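Local atomic coordinates of phosphatidylinositol-specific phospholipase C1 (Streptomyces antibioticus, PDB entry 3H4X), a protein that belongs to the calcium-dependent phosphoinositide phospholipase C family and folds as a closed barrel of eight parallel strands with helices packed around it. Residues A[173-178]-A[279-284]; A[242-247]-A[273-278]; A[38-43]-A[74-79]. All blocks are in the same frame, centred on the assembly; numbering follows the deposited sequence.

Contact 1 of 3, residues A[173-178]-A[279-284]; sequences AVRAGG and RHYLLI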
loop_
_atom_site.group_PDB
_atom_site.type_symbol
_atom_site.label_atom_id
_atom_site.label_comp_id
_atom_site.label_asym_id
_atom_site.label_seq_id
_atom_site.Cartn_x
_atom_site.Cartn_y
_atom_site.Cartn_z
ATOM N N ALA A 173 -10.694 5.371 15.905
ATOM C CA ALA A 173 -11.096 6.397 14.960
ATOM C C ALA A 173 -11.842 5.814 13.765
ATOM O O ALA A 173 -12.895 6.316 13.368
ATOM C CB ALA A 173 -9.883 7.179 14.492
ATOM N N VAL A 174 -11.296 4.755 13.181
ATOM C CA VAL A 174 -11.853 4.246 11.938
ATOM C C VAL A 174 -13.216 3.580 12.158
ATOM O O VAL A 174 -14.138 3.745 11.357
ATOM C CB VAL A 174 -10.848 3.319 11.209
ATOM C CG1 VAL A 174 -10.910 1.898 11.750
ATOM C CG2 VAL A 174 -11.079 3.361 9.698
ATOM N N ARG A 175 -13.350 2.839 13.252
ATOM C CA ARG A 175 -14.621 2.193 13.557
ATOM C C ARG A 175 -15.726 3.207 13.811
ATOM O O ARG A 175 -16.860 3.022 13.373
ATOM C CB ARG A 175 -14.487 1.260 14.762
ATOM C CG ARG A 175 -13.726 -0.015 14.459
ATOM C CD ARG A 175 -13.714 -0.952 15.654
ATOM N NE ARG A 175 -15.064 -1.355 16.037
ATOM C CZ ARG A 175 -15.353 -2.084 17.110
ATOM N NH1 ARG A 175 -14.384 -2.498 17.914
ATOM N NH2 ARG A 175 -16.614 -2.400 17.378
ATOM N N ALA A 176 -15.384 4.279 14.517
ATOM C CA ALA A 176 -16.370 5.273 14.929
ATOM C C ALA A 176 -16.791 6.200 13.795
ATOM O O ALA A 176 -17.973 6.524 13.656
ATOM C CB ALA A 176 -15.833 6.085 16.092
ATOM N N GLY A 177 -15.824 6.637 12.994
ATOM C CA GLY A 177 -16.061 7.697 12.027
ATOM C C GLY A 177 -15.690 7.387 10.593
ATOM O O GLY A 177 -16.009 8.163 9.704
ATOM N N GLY A 178 -15.017 6.264 10.365
ATOM C CA GLY A 178 -14.620 5.871 9.016
ATOM C C GLY A 178 -13.572 6.767 8.375
ATOM O O GLY A 178 -12.900 7.548 9.048
ATOM N N ARG A 279 -16.482 -2.528 9.879
ATOM C CA ARG A 279 -15.580 -1.759 10.731
ATOM C C ARG A 279 -14.795 -0.684 9.981
ATOM O O ARG A 279 -14.012 0.053 10.585
ATOM C CB ARG A 279 -14.635 -2.708 11.469
ATOM C CG ARG A 279 -15.325 -3.486 12.582
ATOM C CD ARG A 279 -14.568 -4.740 12.985
ATOM N NE ARG A 279 -15.151 -5.352 14.178
ATOM C CZ ARG A 279 -14.587 -5.335 15.383
ATOM N NH1 ARG A 279 -13.410 -4.751 15.564
ATOM N NH2 ARG A 279 -15.195 -5.916 16.410
ATOM N N HIS A 280 -15.017 -0.600 8.672
ATOM C CA HIS A 280 -14.362 0.391 7.813
ATOM C C HIS A 280 -12.861 0.157 7.648
ATOM O O HIS A 280 -12.107 1.083 7.338
ATOM C CB HIS A 280 -14.638 1.815 8.301
ATOM C CG HIS A 280 -16.080 2.071 8.604
ATOM N ND1 HIS A 280 -17.088 1.808 7.701
ATOM C CD2 HIS A 280 -16.686 2.548 9.717
ATOM C CE1 HIS A 280 -18.252 2.120 8.242
ATOM N NE2 HIS A 280 -18.037 2.569 9.466
ATOM N N TYR A 281 -12.426 -1.084 7.845
ATOM C CA TYR A 281 -11.031 -1.433 7.611
ATOM C C TYR A 281 -10.778 -1.567 6.118
ATOM O O TYR A 281 -11.665 -1.959 5.362
ATOM C CB TYR A 281 -10.679 -2.758 8.283
ATOM C CG TYR A 281 -10.894 -2.807 9.779
ATOM C CD1 TYR A 281 -10.752 -1.674 10.571
ATOM C CD2 TYR A 281 -11.201 -4.007 10.403
ATOM C CE1 TYR A 281 -10.937 -1.734 11.947
ATOM C CE2 TYR A 281 -11.384 -4.082 11.767
ATOM C CZ TYR A 281 -11.250 -2.949 12.535
ATOM O OH TYR A 281 -11.449 -3.061 13.892
ATOM N N LEU A 282 -9.558 -1.261 5.691
ATOM C CA LEU A 282 -9.187 -1.469 4.298
ATOM C C LEU A 282 -8.770 -2.913 4.088
ATOM O O LEU A 282 -7.978 -3.452 4.857
ATOM C CB LEU A 282 -8.064 -0.525 3.874
ATOM C CG LEU A 282 -8.371 0.965 4.032
ATOM C CD1 LEU A 282 -7.217 1.802 3.502
ATOM C CD2 LEU A 282 -9.675 1.351 3.344
ATOM N N LEU A 283 -9.312 -3.531 3.046
ATOM C CA LEU A 283 -9.046 -4.932 2.746
ATOM C C LEU A 283 -8.450 -5.047 1.347
ATOM O O LEU A 283 -9.134 -4.830 0.347
ATOM C CB LEU A 283 -10.339 -5.745 2.852
ATOM C CG LEU A 283 -10.236 -7.261 2.665
ATOM C CD1 LEU A 283 -9.233 -7.871 3.629
ATOM C CD2 LEU A 283 -11.595 -7.914 2.825
ATOM N N ILE A 284 -7.161 -5.364 1.277
ATOM C CA ILE A 284 -6.476 -5.545 0.000
ATOM C C ILE A 284 -6.476 -7.026 -0.350
ATOM O O ILE A 284 -5.973 -7.848 0.424
ATOM C CB ILE A 284 -5.006 -5.045 0.045
ATOM C CG1 ILE A 284 -4.920 -3.523 0.184
ATOM C CG2 ILE A 284 -4.266 -5.457 -1.220
ATOM C CD1 ILE A 284 -5.397 -2.975 1.498
HETATM O O HOH W 1 -11.561 -3.339 17.224
HETATM O O HOH W 2 -18.888 4.121 11.599
#

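Contact 2 of 3, residues A[242-247]-A[273-278]; sequences DPRERY and TSWYDT. With EOH (ethanol), chain N.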
loop_
_atom_site.group_PDB
_atom_site.type_symbol
_atom_site.label_atom_id
_atom_site.label_comp_id
_atom_site.label_asym_id
_atom_site.label_seq_id
_atom_site.Cartn_x
_atom_site.Cartn_y
_atom_site.Cartn_z
ATOM N N ASP A 242 -10.594 -12.036 13.803
ATOM C CA ASP A 242 -9.815 -10.807 13.825
ATOM C C ASP A 242 -8.353 -11.202 13.672
ATOM O O ASP A 242 -7.772 -11.784 14.586
ATOM C CB ASP A 242 -10.035 -10.065 15.144
ATOM C CG ASP A 242 -9.320 -8.733 15.194
ATOM O OD1 ASP A 242 -8.342 -8.541 14.441
ATOM O OD2 ASP A 242 -9.737 -7.872 15.995
ATOM N N PRO A 243 -7.751 -10.914 12.506
ATOM C CA PRO A 243 -6.386 -11.377 12.271
ATOM C C PRO A 243 -5.383 -10.808 13.264
ATOM O O PRO A 243 -4.296 -11.357 13.424
ATOM C CB PRO A 243 -6.085 -10.869 10.858
ATOM C CG PRO A 243 -7.424 -10.725 10.213
ATOM C CD PRO A 243 -8.325 -10.260 11.315
ATOM N N ARG A 244 -5.739 -9.709 13.918
ATOM C CA ARG A 244 -4.818 -9.058 14.839
ATOM C C ARG A 244 -4.609 -9.862 16.119
ATOM O O ARG A 244 -3.699 -9.577 16.894
ATOM C CB ARG A 244 -5.295 -7.638 15.143
ATOM C CG ARG A 244 -5.289 -6.754 13.897
ATOM C CD ARG A 244 -6.114 -5.486 14.044
ATOM N NE ARG A 244 -7.500 -5.764 14.401
ATOM C CZ ARG A 244 -8.439 -4.833 14.510
ATOM N NH1 ARG A 244 -8.148 -3.561 14.256
ATOM N NH2 ARG A 244 -9.666 -5.173 14.879
ATOM N N GLU A 245 -5.441 -10.878 16.330
ATOM C CA GLU A 245 -5.268 -11.760 17.477
ATOM C C GLU A 245 -3.962 -12.554 17.372
ATOM O O GLU A 245 -3.537 -13.166 18.349
ATOM C CB GLU A 245 -6.470 -12.692 17.635
ATOM C CG GLU A 245 -7.796 -11.976 17.884
ATOM C CD GLU A 245 -7.920 -11.371 19.275
ATOM O OE1 GLU A 245 -7.005 -11.546 20.109
ATOM O OE2 GLU A 245 -8.951 -10.712 19.539
ATOM N N ARG A 246 -3.319 -12.529 16.203
ATOM C CA ARG A 246 -2.018 -13.173 16.029
ATOM C C ARG A 246 -0.920 -12.457 16.807
ATOM O O ARG A 246 0.123 -13.044 17.070
ATOM C CB ARG A 246 -1.622 -13.219 14.550
ATOM C CG ARG A 246 -1.139 -11.884 13.994
ATOM C CD ARG A 246 -0.703 -11.990 12.542
ATOM N NE ARG A 246 -1.788 -12.447 11.682
ATOM C CZ ARG A 246 -1.706 -12.521 10.358
ATOM N NH1 ARG A 246 -0.583 -12.175 9.745
ATOM N NH2 ARG A 246 -2.746 -12.948 9.655
ATOM N N TYR A 247 -1.137 -11.191 17.149
ATOM C CA TYR A 247 -0.150 -10.424 17.904
ATOM C C TYR A 247 -0.408 -10.601 19.391
ATOM O O TYR A 247 -1.493 -10.287 19.877
ATOM C CB TYR A 247 -0.199 -8.943 17.514
ATOM C CG TYR A 247 -0.057 -8.726 16.026
ATOM C CD1 TYR A 247 1.130 -9.032 15.372
ATOM C CD2 TYR A 247 -1.115 -8.243 15.269
ATOM C CE1 TYR A 247 1.261 -8.855 14.005
ATOM C CE2 TYR A 247 -0.992 -8.060 13.903
ATOM C CZ TYR A 247 0.194 -8.369 13.276
ATOM O OH TYR A 247 0.309 -8.182 11.917
ATOM N N THR A 273 -15.736 -11.850 5.281
ATOM C CA THR A 273 -15.135 -10.591 4.853
ATOM C C THR A 273 -16.003 -9.372 5.168
ATOM O O THR A 273 -15.516 -8.248 5.128
ATOM C CB THR A 273 -14.763 -10.605 3.362
ATOM O OG1 THR A 273 -15.913 -10.965 2.592
ATOM C CG2 THR A 273 -13.643 -11.604 3.096
ATOM N N SER A 274 -17.277 -9.581 5.499
ATOM C CA SER A 274 -18.141 -8.455 5.856
ATOM C C SER A 274 -17.631 -7.745 7.111
ATOM O O SER A 274 -17.871 -6.556 7.304
ATOM C CB SER A 274 -19.593 -8.902 6.044
ATOM O OG SER A 274 -19.768 -9.600 7.262
ATOM N N TRP A 275 -16.925 -8.486 7.957
ATOM C CA TRP A 275 -16.358 -7.949 9.189
ATOM C C TRP A 275 -15.524 -6.702 8.914
ATOM O O TRP A 275 -15.605 -5.714 9.642
ATOM C CB TRP A 275 -15.503 -9.034 9.843
ATOM C CG TRP A 275 -14.861 -8.682 11.148
ATOM C CD1 TRP A 275 -15.442 -8.712 12.383
ATOM C CD2 TRP A 275 -13.495 -8.298 11.355
ATOM N NE1 TRP A 275 -14.526 -8.354 13.342
ATOM C CE2 TRP A 275 -13.325 -8.095 12.737
ATOM C CE3 TRP A 275 -12.402 -8.100 10.504
ATOM C CZ2 TRP A 275 -12.108 -7.703 13.288
ATOM C CZ3 TRP A 275 -11.198 -7.712 11.054
ATOM C CH2 TRP A 275 -11.059 -7.519 12.433
ATOM N N TYR A 276 -14.726 -6.751 7.850
ATOM C CA TYR A 276 -13.846 -5.635 7.490
ATOM C C TYR A 276 -14.641 -4.416 7.055
ATOM O O TYR A 276 -14.309 -3.283 7.398
ATOM C CB TYR A 276 -12.881 -6.041 6.367
ATOM C CG TYR A 276 -12.012 -7.204 6.748
ATOM C CD1 TYR A 276 -10.775 -7.005 7.350
ATOM C CD2 TYR A 276 -12.439 -8.505 6.542
ATOM C CE1 TYR A 276 -9.986 -8.070 7.724
ATOM C CE2 TYR A 276 -11.656 -9.575 6.911
ATOM C CZ TYR A 276 -10.431 -9.351 7.501
ATOM O OH TYR A 276 -9.644 -10.410 7.881
ATOM N N ASP A 277 -15.686 -4.660 6.275
ATOM C CA ASP A 277 -16.508 -3.588 5.729
ATOM C C ASP A 277 -17.281 -2.887 6.847
ATOM O O ASP A 277 -17.348 -1.657 6.904
ATOM C CB ASP A 277 -17.468 -4.178 4.695
ATOM C CG ASP A 277 -17.943 -3.163 3.677
ATOM O OD1 ASP A 277 -17.757 -1.946 3.895
ATOM O OD2 ASP A 277 -18.514 -3.600 2.654
ATOM N N THR A 278 -17.842 -3.678 7.753
ATOM C CA THR A 278 -18.605 -3.139 8.873
ATOM C C THR A 278 -17.756 -2.188 9.720
ATOM O O THR A 278 -18.243 -1.163 10.203
ATOM C CB THR A 278 -19.159 -4.278 9.753
ATOM O OG1 THR A 278 -20.051 -5.090 8.978
ATOM C CG2 THR A 278 -19.894 -3.718 10.958
HETATM C C1 EOH N . -20.334 -1.098 5.462
HETATM C C2 EOH N . -21.173 -2.353 5.675
HETATM O O EOH N . -19.966 -0.494 6.681
#

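Contact 3 of 3, residues A[38-43]-A[74-79]; sequences NAYEKE and VSHSNP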
loop_
_atom_site.group_PDB
_atom_site.type_symbol
_atom_site.label_atom_id
_atom_site.label_comp_id
_atom_site.label_asym_id
_atom_site.label_seq_id
_atom_site.Cartn_x
_atom_site.Cartn_y
_atom_site.Cartn_z
ATOM N N ASN A 38 3.891 -4.836 -8.221
ATOM C CA ASN A 38 5.213 -4.558 -8.793
ATOM C C ASN A 38 5.192 -3.485 -9.882
ATOM O O ASN A 38 5.680 -3.698 -10.995
ATOM C CB ASN A 38 5.840 -5.843 -9.342
ATOM C CG ASN A 38 6.461 -6.697 -8.263
ATOM O OD1 ASN A 38 6.218 -6.499 -7.074
ATOM N ND2 ASN A 38 7.280 -7.656 -8.676
ATOM N N ALA A 39 4.643 -2.322 -9.537
ATOM C CA ALA A 39 4.416 -1.237 -10.490
ATOM C C ALA A 39 5.698 -0.508 -10.891
ATOM O O ALA A 39 5.692 0.314 -11.809
ATOM C CB ALA A 39 3.408 -0.254 -9.916
ATOM N N TYR A 40 6.789 -0.821 -10.201
ATOM C CA TYR A 40 8.089 -0.199 -10.449
ATOM C C TYR A 40 8.869 -0.962 -11.519
ATOM O O TYR A 40 9.987 -0.585 -11.862
ATOM C CB TYR A 40 8.907 -0.193 -9.153
ATOM C CG TYR A 40 9.137 -1.596 -8.649
ATOM C CD1 TYR A 40 10.235 -2.328 -9.068
ATOM C CD2 TYR A 40 8.222 -2.210 -7.808
ATOM C CE1 TYR A 40 10.437 -3.624 -8.640
ATOM C CE2 TYR A 40 8.408 -3.508 -7.371
ATOM C CZ TYR A 40 9.524 -4.213 -7.794
ATOM O OH TYR A 40 9.749 -5.511 -7.391
ATOM N N GLU A 41 8.291 -2.040 -12.037
ATOM C CA GLU A 41 8.991 -2.850 -13.032
ATOM C C GLU A 41 8.883 -2.249 -14.429
ATOM O O GLU A 41 7.791 -1.957 -14.914
ATOM C CB GLU A 41 8.484 -4.292 -13.015
ATOM C CG GLU A 41 8.856 -5.027 -11.738
ATOM C CD GLU A 41 8.635 -6.518 -11.825
ATOM O OE1 GLU A 41 7.576 -6.937 -12.336
ATOM O OE2 GLU A 41 9.526 -7.269 -11.376
ATOM N N LYS A 42 10.033 -2.082 -15.073
ATOM C CA LYS A 42 10.099 -1.450 -16.385
ATOM C C LYS A 42 9.272 -2.198 -17.435
ATOM O O LYS A 42 8.768 -1.595 -18.381
ATOM C CB LYS A 42 11.560 -1.304 -16.823
ATOM C CG LYS A 42 12.343 -0.293 -15.987
ATOM C CD LYS A 42 13.848 -0.359 -16.239
ATOM C CE LYS A 42 14.501 -1.498 -15.469
ATOM N NZ LYS A 42 15.985 -1.472 -15.597
ATOM N N GLU A 43 9.119 -3.506 -17.252
ATOM C CA GLU A 43 8.330 -4.327 -18.170
ATOM C C GLU A 43 6.846 -3.964 -18.143
ATOM O O GLU A 43 6.141 -4.126 -19.143
ATOM C CB GLU A 43 8.515 -5.811 -17.845
ATOM C CG GLU A 43 7.766 -6.761 -18.761
ATOM C CD GLU A 43 7.885 -8.206 -18.316
ATOM O OE1 GLU A 43 8.237 -8.439 -17.139
ATOM O OE2 GLU A 43 7.626 -9.110 -19.140
ATOM N N VAL A 74 15.051 -0.206 -4.520
ATOM C CA VAL A 74 13.834 -0.646 -5.176
ATOM C C VAL A 74 14.228 -1.752 -6.145
ATOM O O VAL A 74 15.002 -1.517 -7.077
ATOM C CB VAL A 74 13.165 0.495 -5.957
ATOM C CG1 VAL A 74 11.916 -0.009 -6.664
ATOM C CG2 VAL A 74 12.839 1.654 -5.022
ATOM N N SER A 75 13.726 -2.960 -5.913
ATOM C CA SER A 75 14.120 -4.110 -6.716
ATOM C C SER A 75 13.221 -5.294 -6.404
ATOM O O SER A 75 12.852 -5.513 -5.249
ATOM C CB SER A 75 15.577 -4.489 -6.413
ATOM O OG SER A 75 16.069 -5.487 -7.300
ATOM N N HIS A 76 12.878 -6.065 -7.428
ATOM C CA HIS A 76 12.119 -7.287 -7.216
ATOM C C HIS A 76 12.984 -8.359 -6.561
ATOM O O HIS A 76 12.596 -8.977 -5.571
ATOM C CB HIS A 76 11.564 -7.816 -8.536
ATOM C CG HIS A 76 10.800 -9.094 -8.391
ATOM N ND1 HIS A 76 9.438 -9.125 -8.187
ATOM C CD2 HIS A 76 11.210 -10.384 -8.394
ATOM C CE1 HIS A 76 9.039 -10.380 -8.085
ATOM N NE2 HIS A 76 10.095 -11.163 -8.205
ATOM N N SER A 77 14.164 -8.577 -7.133
ATOM C CA SER A 77 15.079 -9.602 -6.659
ATOM C C SER A 77 16.181 -8.977 -5.819
ATOM O O SER A 77 16.275 -7.746 -5.710
ATOM C CB SER A 77 15.655 -10.369 -7.849
ATOM O OG SER A 77 14.620 -11.053 -8.535
ATOM N N ASN A 78 17.003 -9.824 -5.211
ATOM C CA ASN A 78 18.097 -9.349 -4.386
ATOM C C ASN A 78 18.814 -8.205 -5.089
ATOM O O ASN A 78 19.317 -8.377 -6.197
ATOM C CB ASN A 78 19.074 -10.484 -4.103
ATOM C CG ASN A 78 20.102 -10.103 -3.072
ATOM O OD1 ASN A 78 19.799 -9.387 -2.119
ATOM N ND2 ASN A 78 21.329 -10.569 -3.259
ATOM N N PRO A 79 18.858 -7.023 -4.459
ATOM C CA PRO A 79 19.307 -5.871 -5.236
ATOM C C PRO A 79 20.796 -5.833 -5.562
ATOM O O PRO A 79 21.643 -6.191 -4.743
ATOM C CB PRO A 79 18.918 -4.672 -4.362
ATOM C CG PRO A 79 18.772 -5.217 -2.993
ATOM C CD PRO A 79 18.323 -6.642 -3.141
#

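Contact 1 of 3, residues A[173-178]-A[279-284]
The guanidinium of Arg175 lies flat on that of Arg279, the group centres 3.8 Å apart and the planes inclined by 29°. Both side chains run alongside each other in the same direction, Arg279 extended from CG to NE and Arg175 bent about its CG–CD bond (chi3 61°). Their NH1 atoms come within 3.4 Å; as two donors they do not bond to each other.

Water and hydroxyl oxygens take up these N-H groups instead. Water 1 accepts from Arg175 NH1 at 3.0 Å and, weakly, from Arg279 NH1. Arg279 NH1 also donates to Tyr281 OH (3.1 Å, 154°), which lies almost in its guanidinium plane; Asp171 bonds to the same hydroxyl. Water 2 sits at the edge of the His280 ring, 2.8 Å from His280 NE2, and donates to Arg175 O. The same ring edge brings His280 CD2 to 3.3 Å from Val174 O.

Apolar contact is narrower: Val174 CG1 meets the edge of the Tyr281 ring, 3.6 Å from Tyr281 CE1, while Arg279 CB covers one face of that ring.

The end of helix 170-177, which Gly178 leaves with positive phi, thus packs on the Schellman turn at His280 between helix 274-278 and strand 282-286. No direct hydrogen bond joins the segments; water 1 links the two NH1 atoms, weakly on the Arg279 side, and the nearby carboxylate of Asp171 may ease their repulsion.

Contact 2 of 3, residues A[242-247]-A[273-278]
With CG anti to the backbone N in both Asp242 (chi1 -176°) and Trp275 (chi1 -178°), the carboxylate meets the six-membered end of the indole. The approach is oblique, the two planes 55° apart and Asp242 CG 3.5 Å from Trp275 CH2. Arg244 fixes the carboxylate's rotation with a side-on, two-nitrogen salt bridge. Its NE donates to the syn lone pair of Asp242 OD1 at 2.9 Å, and its NH2 comes to Asp242 OD2 from above the carboxylate plane. The backbone N of Arg244 reaches OD1 as well, on the anti side, so that one oxygen accepts twice. The guanidinium stands nearly perpendicular to the indole, Arg244 NH2 lying 3.7 Å from Trp275 CH2; Asp171 forms a second salt bridge, to Arg244 NH1.

Pro243 packs beside them, with Pro243 CD 3.8 Å from Trp275 CZ3 and Pro243 CG 3.2 Å from Tyr276 OH, near the plane of the phenol. Trp275 CE3 covers a face of Tyr276. On another part of helix 274-278, the ethanol oxygen donates to Asp277 O at 2.9 Å.

The bond from the backbone N of Arg244 to Asp242 OD1 closes an Asx turn that leads into the 3-10 segment 243-246, part of the connection between the parallel barrel strands 232-236 and 258-262.

Contact 3 of 3, residues A[38-43]-A[74-79]
A type I beta turn from Asn38 to Glu41, in the loop that follows barrel strand 31-36, presents Tyr40 to the chain leaving strand 73-74 at Val74 and His76. Tyr40 carries CG between its backbone N and carbonyl carbon (chi1 60°), and the ring slides past Val74, whose CG1 is 3.7 Å from Tyr40 CD1 in an oblique contact. The phenol crosses His76 at about a right angle, Tyr40 OH lying 3.0 Å from His76 CA. His76 N is also near but poorly angled for a bond; the hydroxyl is hydrogen-bonded to Asp62.

Glu41 lays CG over the Tyr40 ring, toward its rim, and reaches past it to His76. There Glu41 OE2 is 3.5 Å from His76 CB, with carboxylate and imidazole planes 34° apart, while OE1 makes a salt bridge to Lys44. The Asn38 amide approaches the edge of the imidazole at a steep tilt (79°). Ser75 OG donates to Ser77 O at 2.8 Å, a bond that spans His76 and closes a small bend in the second loop.

Strand 58-64 lies beside both loops: Ala39 and Val74 touch its Leu59 and Leu63, its Trp64 donates to Ser75 O, and it pairs in parallel with 31-36 and antiparallel with 73-74.

Contacts 1 and 2 form one continuous region, their centres about 11 Å apart, because helix 274-278 and strand 282-286 follow each other in the chain, joined by a short turn. Tyr281 joins them: its N lies 2.9 Å from Tyr276 O and its OH 2.9 Å from Arg244 NH2, both probable hydrogen bonds, and its ring meets Trp275 edge-to-face. Contact 3 lies across the barrel, on the opposite side of the chain's centre, with its centre about 31 Å from each of the others. Separate acetyl groups, probably from the crystallisation liquor, are bound on the two sides: Asp242 and Glu245 of contact 2 line one site with Gly241, and Lys42 of contact 3 lines another with Asn83 and Asp101.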